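Local coordinates for protein PBP5 (Haemophilus influenzae, PDB 3A3J) that removes the terminal D-alanine from cell-wall precursor peptides, acting as a D-alanyl-D-alanine carboxypeptidase of the penicillin-binding protein family, at residues I55-W68 against L80-N92. Residues are numbered along the deposited sequence; the frame is centred on the assembly and turned at random.
Sequences IHNTDMVTIGESAW and LDLNTQVSVADLN
Strands 60-62 and 85-87 pair antiparallel, with Val-61 and Val-86 joined by reciprocal backbone hydrogen bonds, and the pairing runs on past both ends: Ile-63 N bonds to Thr-84 O (2.8 Å), and Ile-63 O accepts from Asn-83 N in the type II turn 81-84. At the other end the amides opening helix 88-98 are taken up by the type I turn 56-59, Val-88 N by Asp-59 O and Ala-89 N by Asn-57 O. Ser-87 N-caps this helix, its OG accepting from Asp-90 N (3.0 Å). Val-61, Ile-63 and Val-86 face inward. CG2 of Val-61 touches Leu-91 CD1 at 3.9 Å, while the CG1-CD1 arm of Ile-63 lies against Val-86 CG2 and its CD1 meets Leu-80 CD1. On the outer face Met-60, bent at chi2 and chi3, curls its SD over Ser-87 and brings CE to Gln-85 O (3.6 Å); beside it Gln-85 NE2 makes a weak bond to Thr-62 OG1. Leu-82 sets CB over one face of the Trp-68 indole, 3.8 Å from the centroid of the five-membered ring in a CH-pi contact, as Leu-80 O meets the ring edge in plane. A chi1 of -172° swings Leu-82 CG away from its own backbone N and carries CD2 over the six-membered ring on the same face, 3.9 Å from Trp-68 CZ3. Helix 101-112 packs beneath, His-110 against Val-61 and Val-88 and Leu-107 against Leu-91. The whole is a two-stranded antiparallel ribbon leading into a capped helix, at the periphery of the helical part of the penicillin-binding, beta-lactamase-like domain.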
ATOM      1  N   ILE A  55     -11.137 -15.135 -11.935  1.00 33.76           N
ATOM      2  CA  ILE A  55     -10.212 -16.191 -12.238  1.00 32.40           C
ATOM      3  C   ILE A  55     -10.179 -16.920 -10.916  1.00 33.78           C
ATOM      4  O   ILE A  55     -10.684 -16.397  -9.903  1.00 33.32           O
ATOM      5  CB  ILE A  55      -8.775 -15.699 -12.664  1.00 32.27           C
ATOM      6  CG1 ILE A  55      -8.054 -14.977 -11.497  1.00 29.88           C
ATOM      7  CG2 ILE A  55      -8.794 -14.838 -13.951  1.00 29.48           C
ATOM      8  CD1 ILE A  55      -6.585 -14.498 -11.802  1.00 26.08           C
ATOM      9  N   HIS A  56      -9.626 -18.126 -10.935  1.00 33.96           N
ATOM     10  CA  HIS A  56      -9.536 -18.975  -9.754  1.00 34.63           C
ATOM     11  C   HIS A  56      -8.123 -19.439  -9.602  1.00 34.74           C
ATOM     12  O   HIS A  56      -7.416 -19.533 -10.585  1.00 34.10           O
ATOM     13  CB  HIS A  56     -10.509 -20.126  -9.854  1.00 34.11           C
ATOM     14  CG  HIS A  56     -11.917 -19.687  -9.622  1.00 36.75           C
ATOM     15  ND1 HIS A  56     -12.681 -19.086 -10.608  1.00 39.34           N
ATOM     16  CD2 HIS A  56     -12.674 -19.680  -8.496  1.00 36.75           C
ATOM     17  CE1 HIS A  56     -13.846 -18.722 -10.103  1.00 37.62           C
ATOM     18  NE2 HIS A  56     -13.871 -19.079  -8.826  1.00 39.53           N
ATOM     19  N   ASN A  57      -7.666 -19.635  -8.362  1.00 36.18           N
ATOM     20  CA  ASN A  57      -6.314 -20.143  -8.171  1.00 36.46           C
ATOM     21  C   ASN A  57      -6.086 -21.481  -8.880  1.00 37.07           C
ATOM     22  O   ASN A  57      -4.968 -21.844  -9.207  1.00 38.03           O
ATOM     23  CB  ASN A  57      -6.036 -20.360  -6.678  1.00 35.87           C
ATOM     24  CG  ASN A  57      -5.615 -19.115  -6.003  1.00 35.97           C
ATOM     25  OD1 ASN A  57      -6.061 -18.812  -4.904  1.00 42.15           O
ATOM     26  ND2 ASN A  57      -4.768 -18.371  -6.641  1.00 34.36           N
ATOM     27  N   THR A  58      -7.135 -22.259  -9.023  1.00 37.74           N
ATOM     28  CA  THR A  58      -7.013 -23.547  -9.688  1.00 38.37           C
ATOM     29  C   THR A  58      -7.021 -23.426 -11.220  1.00 38.28           C
ATOM     30  O   THR A  58      -6.805 -24.422 -11.916  1.00 38.71           O
ATOM     31  CB  THR A  58      -8.142 -24.413  -9.293  1.00 38.89           C
ATOM     32  OG1 THR A  58      -9.323 -23.584  -9.301  1.00 40.63           O
ATOM     33  CG2 THR A  58      -7.884 -24.927  -7.868  1.00 37.98           C
ATOM     34  N   ASP A  59      -7.189 -22.235 -11.782  1.00 35.83           N
ATOM     35  CA  ASP A  59      -7.036 -22.205 -13.232  1.00 35.05           C
ATOM     36  C   ASP A  59      -5.673 -22.774 -13.665  1.00 33.90           C
ATOM     37  O   ASP A  59      -4.660 -22.409 -13.132  1.00 34.17           O
ATOM     38  CB  ASP A  59      -7.243 -20.812 -13.778  1.00 32.19           C
ATOM     39  CG  ASP A  59      -8.592 -20.270 -13.425  1.00 32.15           C
ATOM     40  OD1 ASP A  59      -9.495 -21.062 -13.087  1.00 31.68           O
ATOM     41  OD2 ASP A  59      -8.768 -19.055 -13.501  1.00 27.01           O
ATOM     42  N   MET A  60      -5.680 -23.667 -14.646  1.00 33.90           N
ATOM     43  CA  MET A  60      -4.447 -24.226 -15.233  1.00 33.21           C
ATOM     44  C   MET A  60      -4.201 -23.391 -16.449  1.00 32.63           C
ATOM     45  O   MET A  60      -5.097 -23.268 -17.302  1.00 33.38           O
ATOM     46  CB  MET A  60      -4.641 -25.691 -15.596  1.00 32.16           C
ATOM     47  CG  MET A  60      -4.845 -26.585 -14.387  1.00 33.43           C
ATOM     48  SD  MET A  60      -3.527 -26.276 -13.103  1.00 35.00           S
ATOM     49  CE  MET A  60      -2.089 -27.090 -13.816  1.00 28.86           C
ATOM     50  N   VAL A  61      -3.035 -22.766 -16.518  1.00 30.77           N
ATOM     51  CA  VAL A  61      -2.710 -21.876 -17.601  1.00 29.86           C
ATOM     52  C   VAL A  61      -1.650 -22.554 -18.481  1.00 30.69           C
ATOM     53  O   VAL A  61      -0.647 -23.073 -17.956  1.00 29.28           O
ATOM     54  CB  VAL A  61      -2.112 -20.582 -17.048  1.00 28.72           C
ATOM     55  CG1 VAL A  61      -1.626 -19.596 -18.161  1.00 28.52           C
ATOM     56  CG2 VAL A  61      -3.148 -19.888 -16.203  1.00 29.47           C
ATOM     57  N   THR A  62      -1.824 -22.493 -19.806  1.00 30.54           N
ATOM     58  CA  THR A  62      -0.881 -23.154 -20.753  1.00 30.17           C
ATOM     59  C   THR A  62       0.284 -22.297 -21.046  1.00 28.35           C
ATOM     60  O   THR A  62       0.105 -21.187 -21.432  1.00 27.99           O
ATOM     61  CB  THR A  62      -1.585 -23.416 -22.107  1.00 30.05           C
ATOM     62  OG1 THR A  62      -2.639 -24.310 -21.851  1.00 31.91           O
ATOM     63  CG2 THR A  62      -0.625 -24.087 -23.134  1.00 32.45           C
ATOM     64  N   ILE A  63       1.494 -22.787 -20.863  1.00 28.68           N
ATOM     65  CA  ILE A  63       2.644 -21.969 -21.167  1.00 26.96           C
ATOM     66  C   ILE A  63       2.978 -22.115 -22.685  1.00 28.58           C
ATOM     67  O   ILE A  63       3.236 -23.224 -23.163  1.00 29.66           O
ATOM     68  CB  ILE A  63       3.869 -22.465 -20.351  1.00 26.97           C
ATOM     69  CG1 ILE A  63       3.542 -22.624 -18.863  1.00 27.84           C
ATOM     70  CG2 ILE A  63       5.032 -21.540 -20.501  1.00 22.56           C
ATOM     71  CD1 ILE A  63       2.855 -21.387 -18.235  1.00 28.59           C
ATOM     72  N   GLY A  64       3.072 -21.027 -23.431  1.00 28.82           N
ATOM     73  CA  GLY A  64       3.405 -21.128 -24.851  1.00 29.65           C
ATOM     74  C   GLY A  64       4.586 -20.236 -25.010  1.00 30.02           C
ATOM     75  O   GLY A  64       5.121 -19.782 -23.994  1.00 31.05           O
ATOM     76  N   GLU A  65       5.039 -19.983 -26.229  1.00 29.26           N
ATOM     77  CA  GLU A  65       6.308 -19.222 -26.389  1.00 31.13           C
ATOM     78  C   GLU A  65       6.451 -17.819 -25.676  1.00 31.56           C
ATOM     79  O   GLU A  65       7.566 -17.340 -25.463  1.00 31.87           O
ATOM     80  CB  GLU A  65       6.734 -19.133 -27.877  1.00 29.75           C
ATOM     81  CG  GLU A  65       6.567 -20.479 -28.578  1.00 33.40           C
ATOM     82  CD  GLU A  65       7.333 -20.674 -29.893  1.00 36.73           C
ATOM     83  OE1 GLU A  65       8.137 -19.803 -30.298  1.00 40.50           O
ATOM     84  OE2 GLU A  65       7.115 -21.747 -30.513  1.00 38.21           O
ATOM     85  N   SER A  66       5.380 -17.120 -25.347  1.00 31.78           N
ATOM     86  CA  SER A  66       5.612 -15.742 -24.790  1.00 32.43           C
ATOM     87  C   SER A  66       5.777 -15.815 -23.254  1.00 32.01           C
ATOM     88  O   SER A  66       6.464 -15.022 -22.680  1.00 33.64           O
ATOM     89  CB  SER A  66       4.515 -14.744 -25.174  1.00 32.06           C
ATOM     90  OG  SER A  66       3.316 -15.230 -24.598  1.00 33.91           O
ATOM     91  N   ALA A  67       5.201 -16.819 -22.614  1.00 31.26           N
ATOM     92  CA  ALA A  67       5.411 -17.040 -21.181  1.00 31.75           C
ATOM     93  C   ALA A  67       6.635 -17.940 -20.846  1.00 31.26           C
ATOM     94  O   ALA A  67       7.010 -18.093 -19.690  1.00 30.12           O
ATOM     95  CB  ALA A  67       4.090 -17.602 -20.517  1.00 30.60           C
ATOM     96  N   TRP A  68       7.273 -18.485 -21.874  1.00 30.56           N
ATOM     97  CA  TRP A  68       8.355 -19.443 -21.736  1.00 30.45           C
ATOM     98  C   TRP A  68       9.578 -18.883 -21.028  1.00 29.03           C
ATOM     99  O   TRP A  68      10.098 -17.885 -21.433  1.00 29.97           O
ATOM    100  CB  TRP A  68       8.714 -19.903 -23.161  1.00 30.45           C
ATOM    101  CG  TRP A  68       9.722 -21.011 -23.316  1.00 31.38           C
ATOM    102  CD1 TRP A  68      10.235 -21.860 -22.350  1.00 29.73           C
ATOM    103  CD2 TRP A  68      10.319 -21.401 -24.559  1.00 30.22           C
ATOM    104  NE1 TRP A  68      11.123 -22.739 -22.937  1.00 28.12           N
ATOM    105  CE2 TRP A  68      11.188 -22.470 -24.288  1.00 31.12           C
ATOM    106  CE3 TRP A  68      10.178 -20.953 -25.885  1.00 29.28           C
ATOM    107  CZ2 TRP A  68      11.911 -23.118 -25.309  1.00 31.19           C
ATOM    108  CZ3 TRP A  68      10.916 -21.598 -26.901  1.00 31.05           C
ATOM    109  CH2 TRP A  68      11.755 -22.660 -26.597  1.00 31.74           C
ATOM    110  N   LEU A  80       9.295 -21.356 -16.207  1.00 28.63           N
ATOM    111  CA  LEU A  80       8.108 -21.965 -16.876  1.00 28.35           C
ATOM    112  C   LEU A  80       8.561 -22.628 -18.167  1.00 27.06           C
ATOM    113  O   LEU A  80       9.202 -21.966 -18.997  1.00 25.95           O
ATOM    114  CB  LEU A  80       7.042 -20.905 -17.210  1.00 26.75           C
ATOM    115  CG  LEU A  80       6.448 -20.149 -16.005  1.00 28.96           C
ATOM    116  CD1 LEU A  80       5.398 -19.206 -16.489  1.00 29.50           C
ATOM    117  CD2 LEU A  80       5.869 -21.085 -14.927  1.00 27.38           C
ATOM    118  N   ASP A  81       8.267 -23.911 -18.319  1.00 27.70           N
ATOM    119  CA  ASP A  81       8.668 -24.647 -19.560  1.00 29.16           C
ATOM    120  C   ASP A  81       7.552 -24.649 -20.605  1.00 29.45           C
ATOM    121  O   ASP A  81       6.362 -24.689 -20.281  1.00 28.22           O
ATOM    122  CB  ASP A  81       9.040 -26.084 -19.249  1.00 30.13           C
ATOM    123  CG  ASP A  81      10.387 -26.179 -18.608  1.00 32.78           C
ATOM    124  OD1 ASP A  81      11.236 -25.294 -18.880  1.00 33.77           O
ATOM    125  OD2 ASP A  81      10.569 -27.089 -17.798  1.00 34.30           O
ATOM    126  N   LEU A  82       7.962 -24.584 -21.862  1.00 31.56           N
ATOM    127  CA  LEU A  82       7.065 -24.521 -22.992  1.00 32.70           C
ATOM    128  C   LEU A  82       6.137 -25.713 -22.951  1.00 33.36           C
ATOM    129  O   LEU A  82       6.525 -26.811 -22.597  1.00 34.20           O
ATOM    130  CB  LEU A  82       7.881 -24.503 -24.279  1.00 33.54           C
ATOM    131  CG  LEU A  82       7.127 -24.243 -25.584  1.00 36.33           C
ATOM    132  CD1 LEU A  82       6.471 -22.897 -25.505  1.00 30.72           C
ATOM    133  CD2 LEU A  82       8.051 -24.267 -26.807  1.00 37.19           C
ATOM    134  N   ASN A  83       4.877 -25.478 -23.211  1.00 34.70           N
ATOM    135  CA  ASN A  83       3.914 -26.569 -23.344  1.00 36.09           C
ATOM    136  C   ASN A  83       3.589 -27.284 -22.054  1.00 36.41           C
ATOM    137  O   ASN A  83       3.188 -28.439 -22.068  1.00 37.23           O
ATOM    138  CB  ASN A  83       4.354 -27.576 -24.437  1.00 37.43           C
ATOM    139  CG  ASN A  83       3.245 -28.557 -24.801  1.00 43.38           C
ATOM    140  OD1 ASN A  83       2.070 -28.174 -24.951  1.00 49.92           O
ATOM    141  ND2 ASN A  83       3.596 -29.837 -24.893  1.00 48.27           N
ATOM    142  N   THR A  84       3.735 -26.619 -20.913  1.00 35.59           N
ATOM    143  CA  THR A  84       3.216 -27.175 -19.701  1.00 34.07           C
ATOM    144  C   THR A  84       1.983 -26.384 -19.279  1.00 34.35           C
ATOM    145  O   THR A  84       1.666 -25.343 -19.822  1.00 33.69           O
ATOM    146  CB  THR A  84       4.256 -27.096 -18.612  1.00 33.51           C
ATOM    147  OG1 THR A  84       4.599 -25.704 -18.422  1.00 35.16           O
ATOM    148  CG2 THR A  84       5.560 -27.874 -19.079  1.00 31.84           C
ATOM    149  N   GLN A  85       1.295 -26.914 -18.301  1.00 34.80           N
ATOM    150  CA  GLN A  85       0.145 -26.293 -17.716  1.00 36.60           C
ATOM    151  C   GLN A  85       0.465 -25.957 -16.263  1.00 35.65           C
ATOM    152  O   GLN A  85       0.999 -26.819 -15.562  1.00 34.41           O
ATOM    153  CB  GLN A  85      -0.978 -27.303 -17.765  1.00 37.97           C
ATOM    154  CG  GLN A  85      -1.481 -27.391 -19.211  1.00 42.17           C
ATOM    155  CD  GLN A  85      -2.925 -27.114 -19.273  1.00 47.44           C
ATOM    156  OE1 GLN A  85      -3.736 -27.948 -18.871  1.00 50.99           O
ATOM    157  NE2 GLN A  85      -3.283 -25.911 -19.732  1.00 51.45           N
ATOM    158  N   VAL A  86       0.161 -24.718 -15.833  1.00 34.91           N
ATOM    159  CA  VAL A  86       0.584 -24.203 -14.489  1.00 32.95           C
ATOM    160  C   VAL A  86      -0.540 -23.435 -13.798  1.00 32.38           C
ATOM    161  O   VAL A  86      -1.140 -22.553 -14.404  1.00 32.48           O
ATOM    162  CB  VAL A  86       1.826 -23.271 -14.628  1.00 31.86           C
ATOM    163  CG1 VAL A  86       2.361 -22.806 -13.251  1.00 32.19           C
ATOM    164  CG2 VAL A  86       2.895 -23.996 -15.338  1.00 31.23           C
ATOM    165  N   SER A  87      -0.802 -23.734 -12.527  1.00 30.50           N
ATOM    166  CA  SER A  87      -1.916 -23.087 -11.850  1.00 30.30           C
ATOM    167  C   SER A  87      -1.680 -21.586 -11.573  1.00 29.15           C
ATOM    168  O   SER A  87      -0.554 -21.088 -11.454  1.00 28.95           O
ATOM    169  CB  SER A  87      -2.232 -23.784 -10.540  1.00 29.55           C
ATOM    170  OG  SER A  87      -1.164 -23.405  -9.674  1.00 30.26           O
ATOM    171  N   VAL A  88      -2.777 -20.861 -11.513  1.00 28.84           N
ATOM    172  CA  VAL A  88      -2.733 -19.453 -11.209  1.00 27.80           C
ATOM    173  C   VAL A  88      -2.076 -19.274  -9.814  1.00 27.19           C
ATOM    174  O   VAL A  88      -1.242 -18.397  -9.644  1.00 27.27           O
ATOM    175  CB  VAL A  88      -4.168 -18.883 -11.242  1.00 27.71           C
ATOM    176  CG1 VAL A  88      -4.286 -17.635 -10.405  1.00 25.16           C
ATOM    177  CG2 VAL A  88      -4.622 -18.611 -12.709  1.00 27.78           C
ATOM    178  N   ALA A  89      -2.388 -20.139  -8.855  1.00 28.14           N
ATOM    179  CA  ALA A  89      -1.691 -20.105  -7.507  1.00 29.07           C
ATOM    180  C   ALA A  89      -0.166 -20.133  -7.682  1.00 28.70           C
ATOM    181  O   ALA A  89       0.539 -19.262  -7.189  1.00 29.68           O
ATOM    182  CB  ALA A  89      -2.132 -21.296  -6.665  1.00 29.65           C
ATOM    183  N   ASP A  90       0.362 -21.078  -8.462  1.00 28.75           N
ATOM    184  CA  ASP A  90       1.825 -21.110  -8.638  1.00 27.74           C
ATOM    185  C   ASP A  90       2.295 -19.900  -9.295  1.00 27.00           C
ATOM    186  O   ASP A  90       3.340 -19.337  -8.918  1.00 27.40           O
ATOM    187  CB  ASP A  90       2.320 -22.328  -9.467  1.00 29.61           C
ATOM    188  CG  ASP A  90       2.340 -23.612  -8.636  1.00 33.57           C
ATOM    189  OD1 ASP A  90       2.442 -23.449  -7.420  1.00 38.60           O
ATOM    190  OD2 ASP A  90       2.277 -24.760  -9.152  1.00 37.03           O
ATOM    191  N   LEU A  91       1.566 -19.454 -10.317  1.00 25.81           N
ATOM    192  CA  LEU A  91       2.071 -18.312 -11.070  1.00 25.18           C
ATOM    193  C   LEU A  91       2.182 -17.056 -10.192  1.00 23.68           C
ATOM    194  O   LEU A  91       3.119 -16.333 -10.237  1.00 22.28           O
ATOM    195  CB  LEU A  91       1.192 -18.054 -12.303  1.00 24.94           C
ATOM    196  CG  LEU A  91       1.199 -19.125 -13.424  1.00 26.45           C
ATOM    197  CD1 LEU A  91       0.118 -18.756 -14.415  1.00 24.09           C
ATOM    198  CD2 LEU A  91       2.580 -19.030 -14.058  1.00 26.27           C
ATOM    199  N   ASN A  92       1.128 -16.785  -9.470  1.00 23.93           N
ATOM    200  CA  ASN A  92       1.030 -15.636  -8.586  1.00 24.96           C
ATOM    201  C   ASN A  92       2.081 -15.715  -7.434  1.00 26.15           C
ATOM    202  O   ASN A  92       2.876 -14.780  -7.219  1.00 26.29           O
ATOM    203  CB  ASN A  92      -0.387 -15.643  -8.011  1.00 24.32           C
ATOM    204  CG  ASN A  92      -0.777 -14.291  -7.447  1.00 28.25           C
ATOM    205  OD1 ASN A  92      -1.518 -14.255  -6.497  1.00 27.30           O
ATOM    206  ND2 ASN A  92      -0.200 -13.201  -7.960  1.00 26.17           N
TER